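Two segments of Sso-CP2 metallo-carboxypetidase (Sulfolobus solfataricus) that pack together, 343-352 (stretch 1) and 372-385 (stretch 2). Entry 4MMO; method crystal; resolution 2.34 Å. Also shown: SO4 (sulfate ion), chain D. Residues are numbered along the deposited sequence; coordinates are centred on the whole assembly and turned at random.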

ATOM      1  N   PHE A 343      20.580  -5.488  -9.027  1.00 35.27           N
ATOM      2  CA  PHE A 343      21.853  -5.264  -8.356  1.00 35.72           C
ATOM      3  C   PHE A 343      22.719  -4.365  -9.236  1.00 31.36           C
ATOM      4  O   PHE A 343      23.024  -4.713 -10.372  1.00 37.18           O
ATOM      5  CB  PHE A 343      22.575  -6.589  -8.095  1.00 39.20           C
ATOM      6  CG  PHE A 343      21.786  -7.568  -7.262  1.00 34.55           C
ATOM      7  CD1 PHE A 343      20.832  -8.388  -7.844  1.00 47.37           C
ATOM      8  CD2 PHE A 343      22.012  -7.680  -5.901  1.00 31.95           C
ATOM      9  CE1 PHE A 343      20.108  -9.292  -7.082  1.00 48.56           C
ATOM     10  CE2 PHE A 343      21.295  -8.581  -5.134  1.00 37.61           C
ATOM     11  CZ  PHE A 343      20.340  -9.389  -5.727  1.00 44.82           C
ATOM     12  N   GLU A 344      23.086  -3.198  -8.715  1.00 27.52           N
ATOM     13  CA  GLU A 344      23.929  -2.255  -9.451  1.00 28.32           C
ATOM     14  C   GLU A 344      25.042  -1.767  -8.538  1.00 30.76           C
ATOM     15  O   GLU A 344      24.815  -1.509  -7.359  1.00 34.85           O
ATOM     16  CB  GLU A 344      23.106  -1.065  -9.951  1.00 32.21           C
ATOM     17  CG  GLU A 344      21.947  -1.431 -10.872  1.00 44.42           C
ATOM     18  CD  GLU A 344      22.288  -1.259 -12.342  1.00 69.31           C
ATOM     19  OE1 GLU A 344      23.337  -1.783 -12.779  1.00 76.74           O
ATOM     20  OE2 GLU A 344      21.510  -0.591 -13.058  1.00 61.32           O
ATOM     21  N   TYR A 345      26.247  -1.653  -9.083  1.00 28.81           N
ATOM     22  CA  TYR A 345      27.396  -1.205  -8.304  1.00 30.91           C
ATOM     23  C   TYR A 345      27.498   0.317  -8.323  1.00 30.67           C
ATOM     24  O   TYR A 345      27.220   0.942  -9.346  1.00 34.26           O
ATOM     25  CB  TYR A 345      28.689  -1.795  -8.875  1.00 36.35           C
ATOM     26  CG  TYR A 345      28.804  -3.297  -8.745  1.00 35.39           C
ATOM     27  CD1 TYR A 345      28.304  -4.140  -9.729  1.00 39.71           C
ATOM     28  CD2 TYR A 345      29.420  -3.872  -7.642  1.00 38.39           C
ATOM     29  CE1 TYR A 345      28.412  -5.510  -9.615  1.00 37.20           C
ATOM     30  CE2 TYR A 345      29.529  -5.245  -7.517  1.00 33.18           C
ATOM     31  CZ  TYR A 345      29.027  -6.059  -8.507  1.00 51.97           C
ATOM     32  OH  TYR A 345      29.134  -7.427  -8.389  1.00 63.10           O
ATOM     33  N   PRO A 346      27.905   0.925  -7.195  1.00 34.10           N
ATOM     34  CA  PRO A 346      28.226   2.356  -7.222  1.00 33.78           C
ATOM     35  C   PRO A 346      29.546   2.593  -7.946  1.00 32.70           C
ATOM     36  O   PRO A 346      30.358   1.670  -8.032  1.00 35.52           O
ATOM     37  CB  PRO A 346      28.369   2.709  -5.742  1.00 30.86           C
ATOM     38  CG  PRO A 346      28.813   1.442  -5.106  1.00 32.46           C
ATOM     39  CD  PRO A 346      28.104   0.347  -5.855  1.00 32.84           C
ATOM     40  N   VAL A 347      29.753   3.807  -8.452  1.00 27.58           N
ATOM     41  CA  VAL A 347      30.934   4.135  -9.245  1.00 33.96           C
ATOM     42  C   VAL A 347      31.318   5.594  -9.060  1.00 37.74           C
ATOM     43  O   VAL A 347      30.452   6.463  -8.975  1.00 42.73           O
ATOM     44  CB  VAL A 347      30.676   3.921 -10.754  1.00 32.81           C
ATOM     45  CG1 VAL A 347      31.876   4.371 -11.591  1.00 55.23           C
ATOM     46  CG2 VAL A 347      30.358   2.479 -11.049  1.00 40.08           C
ATOM     47  N   ARG A 348      32.622   5.846  -9.011  1.00 31.35           N
ATOM     48  CA  ARG A 348      33.167   7.197  -9.053  1.00 34.94           C
ATOM     49  C   ARG A 348      34.494   7.163  -9.790  1.00 36.02           C
ATOM     50  O   ARG A 348      35.381   6.389  -9.434  1.00 40.18           O
ATOM     51  CB  ARG A 348      33.376   7.745  -7.646  1.00 40.63           C
ATOM     52  CG  ARG A 348      32.163   8.429  -7.080  1.00 42.41           C
ATOM     53  CD  ARG A 348      32.407   8.901  -5.669  1.00 46.05           C
ATOM     54  NE  ARG A 348      31.157   9.295  -5.029  1.00 42.90           N
ATOM     55  CZ  ARG A 348      30.922   9.227  -3.723  1.00 38.55           C
ATOM     56  NH1 ARG A 348      31.855   8.783  -2.889  1.00 37.81           N
ATOM     57  NH2 ARG A 348      29.746   9.609  -3.251  1.00 44.88           N
ATOM     58  N   THR A 349      34.627   7.995 -10.818  1.00 36.08           N
ATOM     59  CA  THR A 349      35.839   8.016 -11.629  1.00 32.96           C
ATOM     60  C   THR A 349      36.530   9.370 -11.532  1.00 43.20           C
ATOM     61  O   THR A 349      35.976  10.329 -10.993  1.00 45.38           O
ATOM     62  CB  THR A 349      35.533   7.702 -13.105  1.00 40.98           C
ATOM     63  OG1 THR A 349      34.743   8.754 -13.668  1.00 42.09           O
ATOM     64  CG2 THR A 349      34.789   6.381 -13.224  1.00 44.11           C
ATOM     65  N   SER A 350      37.740   9.438 -12.073  1.00 39.29           N
ATOM     66  CA  SER A 350      38.578  10.622 -11.938  1.00 42.40           C
ATOM     67  C   SER A 350      38.161  11.766 -12.856  1.00 34.79           C
ATOM     68  O   SER A 350      37.785  11.559 -14.009  1.00 36.42           O
ATOM     69  CB  SER A 350      40.036  10.263 -12.218  1.00 37.55           C
ATOM     70  OG  SER A 350      40.801  11.434 -12.434  1.00 40.07           O
ATOM     71  N   VAL A 351      38.254  12.983 -12.334  1.00 40.76           N
ATOM     72  CA  VAL A 351      38.017  14.183 -13.123  1.00 33.77           C
ATOM     73  C   VAL A 351      39.187  14.430 -14.082  1.00 41.67           C
ATOM     74  O   VAL A 351      39.086  15.236 -15.005  1.00 42.80           O
ATOM     75  CB  VAL A 351      37.815  15.412 -12.199  1.00 48.48           C
ATOM     76  CG1 VAL A 351      39.129  15.798 -11.504  1.00 43.00           C
ATOM     77  CG2 VAL A 351      37.229  16.593 -12.970  1.00 47.07           C
ATOM     78  N   ASN A 352      40.288  13.712 -13.872  1.00 26.29           N
ATOM     79  CA  ASN A 352      41.533  13.983 -14.592  1.00 54.11           C
ATOM     80  C   ASN A 352      41.739  13.144 -15.840  1.00 44.61           C
ATOM     81  O   ASN A 352      42.734  13.314 -16.544  1.00 48.35           O
ATOM     82  CB  ASN A 352      42.730  13.790 -13.660  1.00 39.94           C
ATOM     83  CG  ASN A 352      42.741  14.787 -12.531  1.00 45.42           C
ATOM     84  OD1 ASN A 352      42.490  15.977 -12.742  1.00 46.37           O
ATOM     85  ND2 ASN A 352      43.011  14.311 -11.319  1.00 43.87           N
ATOM     86  N   GLN A 372      29.053  22.151 -14.962  1.00 50.82           N
ATOM     87  CA  GLN A 372      28.935  21.732 -13.573  1.00 40.10           C
ATOM     88  C   GLN A 372      29.307  20.258 -13.440  1.00 40.79           C
ATOM     89  O   GLN A 372      28.696  19.392 -14.063  1.00 46.74           O
ATOM     90  CB  GLN A 372      27.518  21.987 -13.066  1.00 42.13           C
ATOM     91  CG  GLN A 372      27.104  23.450 -13.153  1.00 55.18           C
ATOM     92  CD  GLN A 372      28.030  24.361 -12.367  1.00 67.77           C
ATOM     93  OE1 GLN A 372      28.111  24.270 -11.140  1.00 57.20           O
ATOM     94  NE2 GLN A 372      28.750  25.232 -13.073  1.00 56.55           N
ATOM     95  N   VAL A 373      30.320  19.994 -12.623  1.00 35.47           N
ATOM     96  CA  VAL A 373      30.916  18.670 -12.499  1.00 30.72           C
ATOM     97  C   VAL A 373      30.586  18.097 -11.129  1.00 35.67           C
ATOM     98  O   VAL A 373      30.936  18.691 -10.108  1.00 42.08           O
ATOM     99  CB  VAL A 373      32.457  18.748 -12.644  1.00 39.14           C
ATOM    100  CG1 VAL A 373      33.079  17.354 -12.680  1.00 29.15           C
ATOM    101  CG2 VAL A 373      32.840  19.524 -13.893  1.00 42.87           C
ATOM    102  N   ILE A 374      29.902  16.954 -11.100  1.00 40.11           N
ATOM    103  CA  ILE A 374      29.608  16.272  -9.838  1.00 39.17           C
ATOM    104  C   ILE A 374      30.222  14.873  -9.834  1.00 37.84           C
ATOM    105  O   ILE A 374      30.358  14.250 -10.887  1.00 38.71           O
ATOM    106  CB  ILE A 374      28.097  16.202  -9.563  1.00 60.93           C
ATOM    107  CG1 ILE A 374      27.359  15.577 -10.749  1.00 65.05           C
ATOM    108  CG2 ILE A 374      27.564  17.596  -9.278  1.00 61.28           C
ATOM    109  CD1 ILE A 374      25.889  15.307 -10.480  1.00 77.78           C
ATOM    110  N   PRO A 375      30.608  14.377  -8.648  1.00 44.96           N
ATOM    111  CA  PRO A 375      31.326  13.099  -8.575  1.00 33.98           C
ATOM    112  C   PRO A 375      30.445  11.894  -8.910  1.00 37.91           C
ATOM    113  O   PRO A 375      30.965  10.842  -9.282  1.00 31.69           O
ATOM    114  CB  PRO A 375      31.790  13.044  -7.118  1.00 45.17           C
ATOM    115  CG  PRO A 375      30.805  13.874  -6.374  1.00 46.82           C
ATOM    116  CD  PRO A 375      30.384  14.963  -7.313  1.00 47.10           C
ATOM    117  N   ASN A 376      29.132  12.053  -8.775  1.00 37.07           N
ATOM    118  CA  ASN A 376      28.180  11.004  -9.133  1.00 33.23           C
ATOM    119  C   ASN A 376      26.761  11.541  -9.084  1.00 40.76           C
ATOM    120  O   ASN A 376      26.494  12.539  -8.418  1.00 31.24           O
ATOM    121  CB  ASN A 376      28.298   9.804  -8.193  1.00 32.45           C
ATOM    122  CG  ASN A 376      27.993  10.161  -6.750  1.00 42.61           C
ATOM    123  OD1 ASN A 376      28.885  10.547  -5.993  1.00 39.80           O
ATOM    124  ND2 ASN A 376      26.728  10.031  -6.361  1.00 34.65           N
ATOM    125  N   SER A 377      25.853  10.877  -9.793  1.00 41.10           N
ATOM    126  CA  SER A 377      24.446  11.250  -9.769  1.00 37.42           C
ATOM    127  C   SER A 377      23.784  10.688  -8.517  1.00 38.85           C
ATOM    128  O   SER A 377      24.300   9.761  -7.892  1.00 40.89           O
ATOM    129  CB  SER A 377      23.735  10.721 -11.014  1.00 42.86           C
ATOM    130  OG  SER A 377      23.910   9.321 -11.143  1.00 43.42           O
ATOM    131  N   ALA A 378      22.645  11.262  -8.150  1.00 44.15           N
ATOM    132  CA  ALA A 378      21.867  10.754  -7.029  1.00 39.20           C
ATOM    133  C   ALA A 378      21.211   9.441  -7.435  1.00 39.05           C
ATOM    134  O   ALA A 378      20.890   8.604  -6.591  1.00 41.81           O
ATOM    135  CB  ALA A 378      20.815  11.769  -6.618  1.00 35.05           C
ATOM    136  N   GLY A 379      21.027   9.268  -8.740  1.00 37.86           N
ATOM    137  CA  GLY A 379      20.374   8.092  -9.283  1.00 29.98           C
ATOM    138  C   GLY A 379      21.348   7.021  -9.731  1.00 38.98           C
ATOM    139  O   GLY A 379      22.541   7.070  -9.410  1.00 40.85           O
ATOM    140  N   THR A 380      20.829   6.058 -10.489  1.00 33.28           N
ATOM    141  CA  THR A 380      21.568   4.851 -10.838  1.00 36.85           C
ATOM    142  C   THR A 380      21.582   4.624 -12.343  1.00 45.76           C
ATOM    143  O   THR A 380      20.670   5.034 -13.056  1.00 45.42           O
ATOM    144  CB  THR A 380      20.958   3.616 -10.140  1.00 27.93           C
ATOM    145  OG1 THR A 380      21.063   3.774  -8.721  1.00 42.78           O
ATOM    146  CG2 THR A 380      21.669   2.323 -10.555  1.00 27.73           C
ATOM    147  N   GLN A 381      22.632   3.956 -12.807  1.00 49.45           N
ATOM    148  CA  GLN A 381      22.844   3.682 -14.218  1.00 42.31           C
ATOM    149  C   GLN A 381      23.856   2.533 -14.254  1.00 28.63           C
ATOM    150  O   GLN A 381      24.619   2.366 -13.304  1.00 42.42           O
ATOM    151  CB  GLN A 381      23.384   4.948 -14.899  1.00 58.77           C
ATOM    152  CG  GLN A 381      23.375   4.936 -16.416  1.00 72.34           C
ATOM    153  CD  GLN A 381      23.829   6.250 -17.057  1.00 68.41           C
ATOM    154  OE1 GLN A 381      23.957   6.323 -18.280  1.00 54.45           O
ATOM    155  NE2 GLN A 381      24.067   7.285 -16.245  1.00 58.81           N
ATOM    156  N   PRO A 382      23.858   1.714 -15.323  1.00 39.19           N
ATOM    157  CA  PRO A 382      24.763   0.553 -15.293  1.00 37.48           C
ATOM    158  C   PRO A 382      26.237   0.876 -15.592  1.00 35.10           C
ATOM    159  O   PRO A 382      26.950   0.070 -16.193  1.00 34.75           O
ATOM    160  CB  PRO A 382      24.162  -0.379 -16.356  1.00 39.84           C
ATOM    161  CG  PRO A 382      23.465   0.531 -17.298  1.00 44.06           C
ATOM    162  CD  PRO A 382      22.912   1.640 -16.454  1.00 37.18           C
ATOM    163  N   MET A 383      26.691   2.044 -15.145  1.00 32.78           N
ATOM    164  CA  MET A 383      28.084   2.448 -15.287  1.00 35.06           C
ATOM    165  C   MET A 383      29.011   1.418 -14.652  1.00 31.01           C
ATOM    166  O   MET A 383      30.107   1.161 -15.153  1.00 35.56           O
ATOM    167  CB  MET A 383      28.285   3.807 -14.620  1.00 33.83           C
ATOM    168  CG  MET A 383      29.598   4.495 -14.930  1.00 38.22           C
ATOM    169  SD  MET A 383      29.527   6.228 -14.425  1.00 43.48           S
ATOM    170  CE  MET A 383      31.215   6.747 -14.703  1.00 62.25           C
ATOM    171  N   GLY A 384      28.554   0.823 -13.555  1.00 33.19           N
ATOM    172  CA  GLY A 384      29.328  -0.170 -12.827  1.00 31.95           C
ATOM    173  C   GLY A 384      29.793  -1.335 -13.676  1.00 36.45           C
ATOM    174  O   GLY A 384      30.897  -1.838 -13.487  1.00 43.91           O
ATOM    175  N   LEU A 385      28.958  -1.767 -14.614  1.00 33.10           N
ATOM    176  CA  LEU A 385      29.315  -2.885 -15.478  1.00 40.61           C
ATOM    177  C   LEU A 385      30.504  -2.529 -16.358  1.00 45.43           C
ATOM    178  O   LEU A 385      31.415  -3.333 -16.541  1.00 46.91           O
ATOM    179  CB  LEU A 385      28.129  -3.286 -16.356  1.00 36.12           C
ATOM    180  CG  LEU A 385      26.861  -3.694 -15.612  1.00 39.34           C
ATOM    181  CD1 LEU A 385      25.799  -4.127 -16.608  1.00 45.46           C
ATOM    182  CD2 LEU A 385      27.147  -4.803 -14.598  1.00 36.91           C
TER
HETATM  183  S   SO4 D 502      17.416   5.902 -11.686  1.00104.96           S
HETATM  184  O1  SO4 D 502      16.080   5.465 -11.299  1.00111.39           O
HETATM  185  O2  SO4 D 502      17.794   5.291 -12.971  1.00113.39           O
HETATM  186  O3  SO4 D 502      17.362   7.370 -11.682  1.00 74.18           O
HETATM  187  O4  SO4 D 502      18.397   5.482 -10.692  1.00 99.02           O
HETATM  188  O   HOH W   1      26.342   0.722 -11.817  1.00 29.38           O
HETATM  189  O   HOH W   2      33.614  10.876  -9.048  1.00 47.31           O

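The one direct polar link between the stretches is a fork: Arg348 NE and Arg348 NH2 both donate to Asn376 OD1, at 2.8 Å and 3.0 Å. The acceptor lies at the edge of the guanidinium, near its plane, where the N-H bonds point. Arg348 leaves its backbone sideways, but an extended chain (chi2 and chi3 both t) brings its end to the other stretch, and on the way Arg348 CG passes 3.5 Å from Pro375 O. Asn376 is held for the task from its own side, since Asn376 ND2 donates to Ser377 O at 2.9 Å; the amide thus has its oxygen turned to the arginine and its nitrogen to its own loop.

Water does the rest of the polar work. Water 1 donates to Tyr345 O (2.6 Å) and Gln381 O (2.8 Å) and accepts from Gly384 N (2.8 Å), joining two carbonyls and an amide across the contact where no direct backbone bond forms. Water 2 lies between Thr349 O (3.1 Å) and Pro375 O (2.7 Å).

The closest backbone approach in the register is Tyr345 to Gly384, with CA atoms 5.0 Å apart. Glycine permits this: an ideal CB there would point toward stretch 1 and sit 3.0 Å from Tyr345 CB, a clash. The bare backbone instead receives Val347, whose CG2 comes to 3.4 Å from Gly384 CA. Val347 CG1 meets Met383 CE at 4.0 Å, and Thr349 CG2 lies 3.9 Å from that same methyl, which the all-t methionine chain delivers.

At one end, Glu344 CB packs on Thr380 CG2 at 3.7 Å, while Glu344 OE1 reaches 3.7 Å from Pro382 CA. Thr380 N also donates to O4 of the sulfate at 2.5 Å. Towards the other end, Val351 CG2 and Val373 CG1 make a looser apolar contact at 4.2 Å.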